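PDB 6ZTU: cyclodipeptide synthase, BtCDPS from Bacillus thermoamylovorans, which probably transfers aminoacyl groups from aminoacyl-tRNAs to build cyclic dipeptides. Local coordinates for residues Cys143-Ser147 against Val177-Leu181. Numbering follows the deposited sequence.
Sequences CLAMS and VLAEL. With 0RE ((2S)-hexane-1,2-diol), chain B.
Ser147 and Val177 mark the nearest backbone approach, their CA atoms 6.3 Å apart, where two helical segments, 143-147 and 177-181, cross at 108° with axes 10.5 Å apart. Val177 illustrates how a branched side chain can serve such a crossing with both methyls. Its CG1, anti to the backbone N (chi1 172°), reaches Met146, lying 3.8 Å from Met146 SD and close to Met146 CB as well. The other methyl, CG2, rests against the backbone of the facing helix, 3.7 Å from Ser147 N, an amide already bonded within its helix to Cys143 O. One turn earlier, Cys143 SG rests against two leucine methyls, 3.9 Å from Leu178 CD2 and 4.0 Å from Leu181 CD1. No hydrogen bond joins the segments; methyls and sulfurs make most of the contact.

Met146 carries this packing to the edge of the ligand pocket. Its chain bends at the thioether (chi3 73°), bringing CE to 3.7 Å from Glu180 OE2, the two side chains approaching from opposite directions. The other carboxylate oxygen, Glu180 OE1, accepts a hydrogen bond of 2.8 Å from O01 of the bound hexanediol. Replacing Glu180 by an alanine would probably leave the hexanediol hydroxyl without its acceptor and take from the Met146 methyl the carboxylate it lies against.

Helix 120-135 extends the apolar layer: its Phe133 touches Cys143 and Leu178, and its Val129 meets Leu178 and Leu181. Ser147 OG is hydrogen-bonded to Leu170 O, tying helix 137-157 to an earlier part of helix 167-191. The pair belongs to the helical part of a Rossmann-like fold of the HUP clan, built on a mixed, largely parallel sheet; Glu180 faces the hexanediol pocket, which Tyr200 on strand 196-200 of that sheet also lines.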
ATOM      1  N   CYS A 143      10.783  -2.359   9.851  1.00 21.47           N
ATOM      2  CA  CYS A 143      10.801  -2.246   8.394  1.00 20.34           C
ATOM      3  C   CYS A 143      11.295  -3.533   7.752  1.00 23.44           C
ATOM      4  O   CYS A 143      10.744  -3.974   6.743  1.00 21.49           O
ATOM      5  CB  CYS A 143      11.673  -1.076   7.944  1.00 23.12           C
ATOM      6  SG  CYS A 143      11.008   0.559   8.378  1.00 22.89           S
ATOM      7  N   LEU A 144      12.349  -4.130   8.309  1.00 23.41           N
ATOM      8  CA  LEU A 144      12.842  -5.395   7.774  1.00 24.22           C
ATOM      9  C   LEU A 144      11.810  -6.508   7.926  1.00 24.88           C
ATOM     10  O   LEU A 144      11.757  -7.427   7.100  1.00 26.43           O
ATOM     11  CB  LEU A 144      14.153  -5.774   8.465  1.00 23.07           C
ATOM     12  CG  LEU A 144      15.313  -4.833   8.100  1.00 27.24           C
ATOM     13  CD1 LEU A 144      16.539  -5.019   9.001  1.00 31.46           C
ATOM     14  CD2 LEU A 144      15.699  -4.972   6.630  1.00 27.08           C
ATOM     15  N   ALA A 145      10.988  -6.456   8.979  1.00 23.95           N
ATOM     16  CA  ALA A 145       9.901  -7.418   9.103  1.00 24.98           C
ATOM     17  C   ALA A 145       8.857  -7.225   8.007  1.00 24.19           C
ATOM     18  O   ALA A 145       8.304  -8.205   7.493  1.00 26.31           O
ATOM     19  CB  ALA A 145       9.250  -7.312  10.482  1.00 24.89           C
ATOM     20  N   MET A 146       8.539  -5.972   7.662  1.00 24.32           N
ATOM     21  CA  MET A 146       7.662  -5.744   6.517  1.00 23.71           C
ATOM     22  C   MET A 146       8.283  -6.310   5.251  1.00 25.05           C
ATOM     23  O   MET A 146       7.580  -6.844   4.385  1.00 26.64           O
ATOM     24  CB  MET A 146       7.387  -4.249   6.331  1.00 24.82           C
ATOM     25  CG  MET A 146       6.339  -3.694   7.246  1.00 28.06           C
ATOM     26  SD  MET A 146       5.888  -2.002   6.773  1.00 25.89           S
ATOM     27  CE  MET A 146       4.939  -2.306   5.289  1.00 26.19           C
ATOM     28  N   SER A 147       9.602  -6.175   5.123  1.00 21.74           N
ATOM     29  CA  SER A 147      10.311  -6.729   3.971  1.00 23.26           C
ATOM     30  C   SER A 147      10.203  -8.249   3.957  1.00 26.42           C
ATOM     31  O   SER A 147       9.929  -8.862   2.919  1.00 25.61           O
ATOM     32  CB  SER A 147      11.777  -6.289   4.021  1.00 23.79           C
ATOM     33  OG  SER A 147      12.497  -6.833   2.926  1.00 28.31           O
ATOM     34  N   VAL A 177       9.657  -1.305   0.749  1.00 21.17           N
ATOM     35  CA  VAL A 177       8.950  -0.894   1.965  1.00 19.29           C
ATOM     36  C   VAL A 177       9.158   0.592   2.223  1.00 22.05           C
ATOM     37  O   VAL A 177       8.205   1.342   2.487  1.00 20.04           O
ATOM     38  CB  VAL A 177       9.431  -1.740   3.157  1.00 19.76           C
ATOM     39  CG1 VAL A 177       8.849  -1.211   4.469  1.00 20.10           C
ATOM     40  CG2 VAL A 177       9.039  -3.192   2.970  1.00 20.19           C
ATOM     41  N   LEU A 178      10.414   1.041   2.167  1.00 18.95           N
ATOM     42  CA  LEU A 178      10.694   2.431   2.502  1.00 19.69           C
ATOM     43  C   LEU A 178      10.057   3.380   1.495  1.00 21.85           C
ATOM     44  O   LEU A 178       9.599   4.463   1.877  1.00 20.75           O
ATOM     45  CB  LEU A 178      12.205   2.662   2.591  1.00 21.20           C
ATOM     46  CG  LEU A 178      12.921   1.772   3.621  1.00 20.60           C
ATOM     47  CD1 LEU A 178      14.427   2.046   3.653  1.00 26.66           C
ATOM     48  CD2 LEU A 178      12.322   1.922   5.019  1.00 25.22           C
ATOM     49  N   ALA A 179      10.001   2.988   0.213  1.00 21.04           N
ATOM     50  CA  ALA A 179       9.407   3.840  -0.811  1.00 19.90           C
ATOM     51  C   ALA A 179       7.886   3.935  -0.693  1.00 21.73           C
ATOM     52  O   ALA A 179       7.312   4.966  -1.071  1.00 24.18           O
ATOM     53  CB  ALA A 179       9.780   3.323  -2.208  1.00 21.93           C
ATOM     54  N   GLU A 180       7.213   2.880  -0.212  1.00 18.73           N
ATOM     55  CA  GLU A 180       5.754   2.921  -0.083  1.00 21.01           C
ATOM     56  C   GLU A 180       5.316   3.543   1.237  1.00 22.11           C
ATOM     57  O   GLU A 180       4.200   4.069   1.330  1.00 19.80           O
ATOM     58  CB  GLU A 180       5.149   1.516  -0.198  1.00 21.56           C
ATOM     59  CG  GLU A 180       5.547   0.578   0.956  1.00 22.15           C
ATOM     60  CD  GLU A 180       4.819  -0.770   0.961  1.00 24.42           C
ATOM     61  OE1 GLU A 180       3.810  -0.936   0.242  1.00 26.36           O
ATOM     62  OE2 GLU A 180       5.280  -1.683   1.698  1.00 25.89           O
ATOM     63  N   LEU A 181       6.160   3.478   2.263  1.00 19.84           N
ATOM     64  CA  LEU A 181       5.746   3.935   3.589  1.00 19.51           C
ATOM     65  C   LEU A 181       5.242   5.375   3.653  1.00 19.94           C
ATOM     66  O   LEU A 181       4.318   5.622   4.443  1.00 18.49           O
ATOM     67  CB  LEU A 181       6.894   3.745   4.592  1.00 20.32           C
ATOM     68  CG  LEU A 181       6.911   2.390   5.290  1.00 22.52           C
ATOM     69  CD1 LEU A 181       8.121   2.310   6.207  1.00 22.55           C
ATOM     70  CD2 LEU A 181       5.622   2.162   6.105  1.00 22.37           C
TER
HETATM   71  O01 0RE B 301       1.544  -2.560   0.833  1.00 43.67           O
HETATM   72  C02 0RE B 301       0.268  -2.924   0.410  1.00 43.91           C
HETATM   73  C03 0RE B 301      -0.514  -1.658   0.078  1.00 36.16           C
HETATM   74  O04 0RE B 301      -0.983  -1.073   1.263  1.00 39.28           O
HETATM   75  C05 0RE B 301       0.404  -0.699  -0.669  1.00 38.04           C
HETATM   76  C06 0RE B 301       0.880  -1.343  -1.971  1.00 36.67           C
HETATM   77  C07 0RE B 301       1.906  -0.418  -2.614  1.00 37.19           C
HETATM   78  C08 0RE B 301       1.274   0.106  -3.891  1.00 31.68           C